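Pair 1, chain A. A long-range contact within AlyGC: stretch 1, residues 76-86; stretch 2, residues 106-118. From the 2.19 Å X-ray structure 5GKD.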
# COMPACT_ATOMS: atom_id res chain seq x y z
N SER A 76 7.60 -36.38 12.24
CA SER A 76 6.26 -36.49 12.83
C SER A 76 6.13 -35.68 14.11
O SER A 76 7.11 -35.39 14.80
CB SER A 76 5.90 -37.95 13.13
OG SER A 76 6.69 -38.47 14.17
N GLY A 77 4.90 -35.33 14.42
CA GLY A 77 4.58 -34.77 15.73
C GLY A 77 5.04 -33.35 15.95
O GLY A 77 5.53 -33.03 17.03
N LEU A 78 4.90 -32.49 14.94
CA LEU A 78 5.26 -31.08 15.03
C LEU A 78 4.05 -30.22 14.71
O LEU A 78 3.16 -30.63 13.95
CB LEU A 78 6.41 -30.72 14.07
CG LEU A 78 7.65 -31.62 14.07
CD1 LEU A 78 8.64 -31.20 12.99
CD2 LEU A 78 8.29 -31.61 15.46
N VAL A 79 4.03 -29.02 15.26
CA VAL A 79 3.01 -28.01 14.99
C VAL A 79 3.71 -26.74 14.53
O VAL A 79 4.51 -26.16 15.29
CB VAL A 79 2.14 -27.72 16.22
CG1 VAL A 79 1.10 -26.64 15.89
CG2 VAL A 79 1.46 -28.99 16.73
N PHE A 80 3.43 -26.30 13.30
CA PHE A 80 3.82 -24.97 12.85
C PHE A 80 2.65 -24.03 13.08
O PHE A 80 1.53 -24.27 12.61
CB PHE A 80 4.22 -24.95 11.37
CG PHE A 80 5.41 -25.80 11.03
CD1 PHE A 80 5.29 -27.19 10.92
CD2 PHE A 80 6.63 -25.23 10.78
CE1 PHE A 80 6.38 -27.98 10.62
CE2 PHE A 80 7.73 -26.01 10.46
CZ PHE A 80 7.60 -27.39 10.38
N LYS A 81 2.90 -22.95 13.81
CA LYS A 81 1.91 -21.93 14.11
C LYS A 81 2.66 -20.67 14.52
O LYS A 81 3.87 -20.70 14.75
CB LYS A 81 0.96 -22.38 15.23
CG LYS A 81 1.61 -22.37 16.61
CD LYS A 81 0.60 -22.69 17.71
CE LYS A 81 1.19 -22.35 19.07
NZ LYS A 81 0.27 -22.69 20.20
N ASP A 82 1.92 -19.56 14.62
CA ASP A 82 2.46 -18.26 15.05
C ASP A 82 3.71 -17.89 14.27
O ASP A 82 4.74 -17.54 14.84
CB ASP A 82 2.76 -18.25 16.55
CG ASP A 82 1.53 -18.52 17.40
OD1 ASP A 82 0.40 -18.20 16.97
OD2 ASP A 82 1.69 -19.05 18.51
N GLY A 83 3.63 -17.99 12.95
CA GLY A 83 4.75 -17.59 12.12
C GLY A 83 4.48 -17.81 10.65
O GLY A 83 3.32 -17.86 10.22
N TYR A 84 5.56 -17.91 9.88
CA TYR A 84 5.47 -18.11 8.44
C TYR A 84 6.88 -18.35 7.90
O TYR A 84 7.86 -17.85 8.45
CB TYR A 84 4.81 -16.92 7.73
CG TYR A 84 5.45 -15.58 8.01
CD1 TYR A 84 5.11 -14.85 9.13
CD2 TYR A 84 6.38 -15.03 7.14
CE1 TYR A 84 5.67 -13.62 9.38
CE2 TYR A 84 6.96 -13.81 7.39
CZ TYR A 84 6.60 -13.11 8.52
OH TYR A 84 7.16 -11.90 8.77
N THR A 85 6.96 -19.16 6.85
CA THR A 85 8.27 -19.55 6.35
C THR A 85 8.98 -18.36 5.71
O THR A 85 8.35 -17.57 4.99
CB THR A 85 8.16 -20.68 5.33
OG1 THR A 85 9.49 -21.02 4.90
CG2 THR A 85 7.33 -20.26 4.10
N PRO A 86 10.27 -18.18 5.99
CA PRO A 86 11.04 -17.14 5.30
C PRO A 86 11.46 -17.54 3.89
O PRO A 86 11.97 -16.69 3.15
CB PRO A 86 12.26 -16.96 6.20
CG PRO A 86 12.46 -18.31 6.76
CD PRO A 86 11.10 -18.92 6.96
N VAL A 106 6.29 -37.61 5.84
CA VAL A 106 5.88 -36.59 6.81
C VAL A 106 4.49 -36.97 7.27
O VAL A 106 3.56 -37.04 6.46
CB VAL A 106 5.89 -35.18 6.20
CG1 VAL A 106 5.32 -34.17 7.19
CG2 VAL A 106 7.28 -34.79 5.76
N THR A 107 4.34 -37.22 8.57
CA THR A 107 3.09 -37.73 9.11
C THR A 107 2.81 -37.05 10.44
O THR A 107 3.73 -36.77 11.21
CB THR A 107 3.10 -39.26 9.27
OG1 THR A 107 1.84 -39.72 9.78
CG2 THR A 107 4.24 -39.71 10.22
N GLN A 108 1.54 -36.75 10.69
CA GLN A 108 1.12 -36.20 11.97
C GLN A 108 1.83 -34.87 12.25
O GLN A 108 2.33 -34.64 13.35
CB GLN A 108 1.35 -37.20 13.10
CG GLN A 108 0.55 -38.50 12.96
CD GLN A 108 0.45 -39.26 14.28
OE1 GLN A 108 0.11 -38.69 15.29
NE2 GLN A 108 0.75 -40.55 14.25
N VAL A 109 1.87 -34.00 11.26
CA VAL A 109 2.26 -32.64 11.56
C VAL A 109 1.15 -31.67 11.17
O VAL A 109 0.41 -31.87 10.20
CB VAL A 109 3.62 -32.21 10.95
CG1 VAL A 109 4.42 -33.38 10.44
CG2 VAL A 109 3.50 -31.08 9.95
N VAL A 110 1.03 -30.64 11.99
CA VAL A 110 0.01 -29.61 11.88
C VAL A 110 0.66 -28.35 11.33
O VAL A 110 1.73 -27.95 11.80
CB VAL A 110 -0.63 -29.33 13.25
CG1 VAL A 110 -1.60 -28.18 13.16
CG2 VAL A 110 -1.30 -30.57 13.83
N ILE A 111 0.00 -27.72 10.37
CA ILE A 111 0.30 -26.34 10.02
C ILE A 111 -0.99 -25.55 10.19
O ILE A 111 -1.98 -25.81 9.49
CB ILE A 111 0.84 -26.19 8.59
CG1 ILE A 111 2.06 -27.10 8.39
CG2 ILE A 111 1.13 -24.72 8.32
CD1 ILE A 111 2.70 -26.99 7.01
N ASP A 112 -0.98 -24.59 11.11
CA ASP A 112 -2.19 -23.91 11.56
C ASP A 112 -1.99 -22.40 11.41
O ASP A 112 -1.29 -21.78 12.22
CB ASP A 112 -2.50 -24.28 13.01
CG ASP A 112 -3.77 -23.67 13.52
OD1 ASP A 112 -4.38 -22.85 12.81
OD2 ASP A 112 -4.18 -23.99 14.64
N ASN A 113 -2.58 -21.84 10.37
CA ASN A 113 -2.59 -20.40 10.16
C ASN A 113 -1.18 -19.81 10.18
O ASN A 113 -0.95 -18.71 10.69
CB ASN A 113 -3.49 -19.71 11.20
CG ASN A 113 -4.93 -19.73 10.77
OD1 ASN A 113 -5.38 -18.86 10.04
ND2 ASN A 113 -5.66 -20.77 11.18
N PHE A 114 -0.24 -20.54 9.60
CA PHE A 114 1.17 -20.16 9.43
C PHE A 114 1.36 -19.29 8.18
O PHE A 114 2.20 -19.57 7.33
CB PHE A 114 2.00 -21.44 9.33
CG PHE A 114 3.41 -21.31 9.78
CD1 PHE A 114 3.71 -21.12 11.12
CD2 PHE A 114 4.45 -21.46 8.88
CE1 PHE A 114 5.03 -21.05 11.55
CE2 PHE A 114 5.77 -21.40 9.30
CZ PHE A 114 6.06 -21.18 10.63
N SER A 115 0.56 -18.23 8.07
CA SER A 115 0.45 -17.49 6.81
C SER A 115 1.38 -16.29 6.78
O SER A 115 1.56 -15.60 7.78
CB SER A 115 -0.98 -16.98 6.59
OG SER A 115 -1.86 -18.05 6.44
N ASN A 116 1.95 -16.05 5.61
CA ASN A 116 2.66 -14.80 5.37
C ASN A 116 1.78 -13.61 5.76
O ASN A 116 0.58 -13.64 5.56
CB ASN A 116 3.04 -14.70 3.89
CG ASN A 116 4.06 -13.65 3.64
OD1 ASN A 116 3.74 -12.46 3.55
ND2 ASN A 116 5.33 -14.07 3.53
N PRO A 117 2.36 -12.54 6.31
CA PRO A 117 1.54 -11.38 6.69
C PRO A 117 0.84 -10.69 5.52
O PRO A 117 -0.19 -10.05 5.75
CB PRO A 117 2.53 -10.42 7.37
CG PRO A 117 3.75 -11.18 7.60
CD PRO A 117 3.75 -12.42 6.75
N GLU A 118 1.36 -10.78 4.30
CA GLU A 118 0.72 -10.16 3.13
C GLU A 118 0.06 -11.22 2.27
O GLU A 118 0.72 -12.18 1.87
CB GLU A 118 1.73 -9.39 2.26
CG GLU A 118 2.36 -8.19 2.91
CD GLU A 118 3.24 -7.40 1.96
OE1 GLU A 118 2.75 -6.96 0.89
OE2 GLU A 118 4.45 -7.25 2.27
O HOH W 1 -0.93 -19.48 13.81
O HOH W 2 1.36 -15.83 10.73
O HOH W 3 0.67 -16.86 12.37
O HOH W 4 4.36 -19.66 5.55
O HOH W 5 5.86 -16.93 3.73

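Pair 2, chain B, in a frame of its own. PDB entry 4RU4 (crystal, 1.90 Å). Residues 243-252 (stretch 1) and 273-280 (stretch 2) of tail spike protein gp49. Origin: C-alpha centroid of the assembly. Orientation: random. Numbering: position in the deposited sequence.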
# COMPACT_ATOMS: atom_id res chain seq x y z
N ASN B 243 -24.39 20.97 -0.31
CA ASN B 243 -24.40 19.66 0.35
C ASN B 243 -23.37 18.63 -0.11
O ASN B 243 -22.76 17.99 0.73
CB ASN B 243 -25.80 19.04 0.35
CG ASN B 243 -25.98 18.01 1.47
OD1 ASN B 243 -25.92 18.34 2.65
ND2 ASN B 243 -26.17 16.76 1.10
N ALA B 244 -23.18 18.46 -1.42
CA ALA B 244 -22.25 17.43 -1.92
C ALA B 244 -21.64 17.83 -3.24
O ALA B 244 -22.36 18.10 -4.20
CB ALA B 244 -22.95 16.09 -2.08
N GLY B 245 -20.31 17.87 -3.30
CA GLY B 245 -19.65 18.14 -4.56
C GLY B 245 -20.03 17.10 -5.60
O GLY B 245 -20.51 17.44 -6.67
N VAL B 246 -19.83 15.82 -5.26
CA VAL B 246 -20.18 14.71 -6.15
C VAL B 246 -20.93 13.69 -5.30
O VAL B 246 -20.47 13.32 -4.22
CB VAL B 246 -18.92 14.03 -6.74
CG1 VAL B 246 -19.28 12.86 -7.63
CG2 VAL B 246 -18.11 15.05 -7.55
N TYR B 247 -22.09 13.26 -5.77
CA TYR B 247 -22.90 12.30 -5.04
C TYR B 247 -23.21 11.14 -5.96
O TYR B 247 -23.92 11.31 -6.94
CB TYR B 247 -24.20 12.97 -4.58
CG TYR B 247 -25.06 12.18 -3.60
CD1 TYR B 247 -25.00 10.79 -3.52
CD2 TYR B 247 -25.92 12.84 -2.74
CE1 TYR B 247 -25.79 10.08 -2.62
CE2 TYR B 247 -26.70 12.14 -1.83
CZ TYR B 247 -26.63 10.76 -1.78
OH TYR B 247 -27.43 10.08 -0.87
N PHE B 248 -22.68 9.96 -5.62
CA PHE B 248 -23.06 8.72 -6.28
C PHE B 248 -24.09 8.01 -5.39
O PHE B 248 -23.82 7.75 -4.21
CB PHE B 248 -21.84 7.79 -6.46
CG PHE B 248 -20.80 8.30 -7.43
CD1 PHE B 248 -21.05 8.31 -8.79
CD2 PHE B 248 -19.57 8.72 -6.98
CE1 PHE B 248 -20.09 8.77 -9.70
CE2 PHE B 248 -18.58 9.18 -7.88
CZ PHE B 248 -18.84 9.19 -9.24
N ALA B 249 -25.26 7.70 -5.96
CA ALA B 249 -26.33 7.07 -5.18
C ALA B 249 -26.70 5.75 -5.87
O ALA B 249 -27.03 5.76 -7.06
CB ALA B 249 -27.56 7.98 -5.09
N ARG B 250 -26.65 4.65 -5.13
CA ARG B 250 -27.05 3.36 -5.69
C ARG B 250 -26.32 3.03 -6.99
O ARG B 250 -26.95 2.56 -7.95
CB ARG B 250 -28.58 3.32 -5.92
CG ARG B 250 -29.37 2.92 -4.68
CD ARG B 250 -30.86 3.16 -4.89
NE ARG B 250 -31.15 4.59 -4.95
CZ ARG B 250 -31.26 5.36 -3.88
NH1 ARG B 250 -31.09 4.83 -2.67
NH2 ARG B 250 -31.50 6.66 -4.01
N CYS B 251 -25.02 3.29 -7.04
CA CYS B 251 -24.23 2.96 -8.22
C CYS B 251 -23.39 1.74 -7.95
O CYS B 251 -22.91 1.54 -6.83
CB CYS B 251 -23.30 4.11 -8.63
SG CYS B 251 -24.19 5.56 -9.24
N TYR B 252 -23.16 0.97 -8.99
CA TYR B 252 -22.29 -0.21 -8.94
C TYR B 252 -21.03 0.18 -9.68
O TYR B 252 -21.11 0.61 -10.84
CB TYR B 252 -22.96 -1.36 -9.68
CG TYR B 252 -22.23 -2.68 -9.55
CD1 TYR B 252 -22.11 -3.31 -8.32
CD2 TYR B 252 -21.66 -3.30 -10.67
CE1 TYR B 252 -21.44 -4.53 -8.19
CE2 TYR B 252 -21.00 -4.52 -10.57
CZ TYR B 252 -20.90 -5.14 -9.32
OH TYR B 252 -20.24 -6.35 -9.21
N ILE B 273 -17.02 14.26 -1.79
CA ILE B 273 -17.54 13.15 -2.58
C ILE B 273 -18.25 12.19 -1.63
O ILE B 273 -17.69 11.80 -0.60
CB ILE B 273 -16.39 12.35 -3.25
CG1 ILE B 273 -15.52 13.27 -4.08
CG2 ILE B 273 -16.93 11.23 -4.15
CD1 ILE B 273 -14.07 12.68 -4.39
N ILE B 274 -19.49 11.83 -1.94
CA ILE B 274 -20.20 10.86 -1.12
C ILE B 274 -20.71 9.69 -1.95
O ILE B 274 -21.28 9.87 -3.06
CB ILE B 274 -21.34 11.49 -0.26
CG1 ILE B 274 -22.12 10.37 0.45
CG2 ILE B 274 -22.26 12.37 -1.13
CD1 ILE B 274 -22.79 10.77 1.69
N PHE B 275 -20.48 8.50 -1.42
CA PHE B 275 -20.98 7.26 -2.03
C PHE B 275 -22.13 6.79 -1.16
O PHE B 275 -21.89 6.31 -0.05
CB PHE B 275 -19.88 6.18 -2.09
CG PHE B 275 -18.74 6.50 -3.05
CD1 PHE B 275 -17.68 7.30 -2.65
CD2 PHE B 275 -18.71 5.97 -4.32
CE1 PHE B 275 -16.63 7.59 -3.52
CE2 PHE B 275 -17.65 6.24 -5.20
CZ PHE B 275 -16.61 7.08 -4.78
N GLY B 276 -23.37 6.97 -1.64
CA GLY B 276 -24.54 6.57 -0.88
C GLY B 276 -25.06 5.26 -1.45
O GLY B 276 -25.34 5.17 -2.66
N ASN B 277 -25.15 4.24 -0.61
CA ASN B 277 -25.71 2.96 -1.05
C ASN B 277 -25.03 2.41 -2.31
O ASN B 277 -25.69 1.98 -3.25
CB ASN B 277 -27.23 3.13 -1.26
CG ASN B 277 -27.93 3.77 -0.04
OD1 ASN B 277 -28.55 4.83 -0.16
ND2 ASN B 277 -27.83 3.11 1.14
N CYS B 278 -23.69 2.45 -2.34
CA CYS B 278 -22.95 2.06 -3.53
C CYS B 278 -22.16 0.80 -3.27
O CYS B 278 -21.82 0.49 -2.11
CB CYS B 278 -21.97 3.16 -3.95
SG CYS B 278 -22.70 4.65 -4.71
N HIS B 279 -21.79 0.10 -4.34
CA HIS B 279 -21.09 -1.18 -4.22
C HIS B 279 -20.02 -1.20 -5.31
O HIS B 279 -20.32 -0.84 -6.45
CB HIS B 279 -22.13 -2.31 -4.36
CG HIS B 279 -21.63 -3.69 -4.01
ND1 HIS B 279 -22.34 -4.56 -3.20
CD2 HIS B 279 -20.52 -4.37 -4.39
CE1 HIS B 279 -21.68 -5.70 -3.08
NE2 HIS B 279 -20.57 -5.61 -3.80
N ASP B 280 -18.79 -1.58 -4.97
CA ASP B 280 -17.64 -1.53 -5.88
C ASP B 280 -17.21 -0.09 -6.20
O ASP B 280 -17.89 0.87 -5.82
CB ASP B 280 -17.87 -2.34 -7.18
CG ASP B 280 -17.31 -3.76 -7.12
OD1 ASP B 280 -17.55 -4.44 -6.10
OD2 ASP B 280 -16.65 -4.20 -8.10
O HOH W 6 -28.01 7.17 -1.70
O HOH W 7 -20.16 2.43 -6.67

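Pair 1 and pair 2 share one backbone arrangement: two short parallel strands, side by side, each followed by a residue with positive phi and psi: D82(A) and N113(A) in pair 1, R250(B) and N277(B) at the matching positions in pair 2. Fourteen central residues superpose with an RMSD of 1.0 Å. The strand axes approach to 4.7 Å in pair 1 and 4.8 Å in pair 2, and their directions differ by 9° and 13°.

The same backbone ladder joins the strands. In pair 1, V110(A) N donates to L78(A) O (2.9 Å), F80(A) N to V110(A) O (2.8 Å), and D112(A) N to F80(A) O (2.9 Å). The matching bonds in pair 2 are I274(B) N to V246(B) O (2.9 Å), F248(B) N to I274(B) O (2.9 Å), and G276(B) N to F248(B) O (2.7 Å). Pair 2 adds a rung, R250(B) N to G276(B) O (2.8 Å). At the matching place in pair 1, a water accepts from D82(A) N (3.0 Å) and donates to D112(A) O (2.8 Å).

F80(A) matches F248(B), and both use the m rotamer. Their neighbours differ. I111(A) approaches F80(A) with an aliphatic chain, CG1 of I111(A) lying 4.1 Å from CD1 of F80(A). The matching F275(B) brings a ring. The F248(B) and F275(B) planes are near parallel but slid apart, with CD2 of F248(B) 3.6 Å from CE2 of F275(B).

On the other sheet face, V79(A) meets V110(A), CG2 to CB at 4.1 Å. Pair 2 has Y247(B) and I274(B) there. CG2 of I274(B) sits over the tyrosine ring face, 3.7 Å from CG of Y247(B). G276(B), at the position of D112(A), leaves room for this ring: an ideal CB on it would lie 3.0 Å from CE1 of Y247(B), a clash.

Past the strands the packing differs. F114(A) brings a ring. CB of F80(A) packs over one face, 3.9 Å from CD1 of F114(A); on the opposite face lies Y84(A) N, 3.4 Å from CZ of F114(A). The edge of the F80(A) ring also points toward the F114(A) face. The matching C278(B) offers sulfur instead. Its SG lies 3.7 Å from CB of F248(B) and accepts a hydrogen bond from C251(B) N at 3.6 Å.

One residue further on, H279(B) N donates to C251(B) O (3.1 Å). In pair 1 the matching S115(A) N lies 3.5 Å from G83(A) O and makes a weak hydrogen bond to N113(A) O (3.1 Å). Y84(A) matches Y252(B) in position, but chi1 is p in the first and t in the second. P117(A) CD lies over the Y84(A) ring face, 3.4 Å from CZ of Y84(A). The Y252(B) and H279(B) rings meet obliquely.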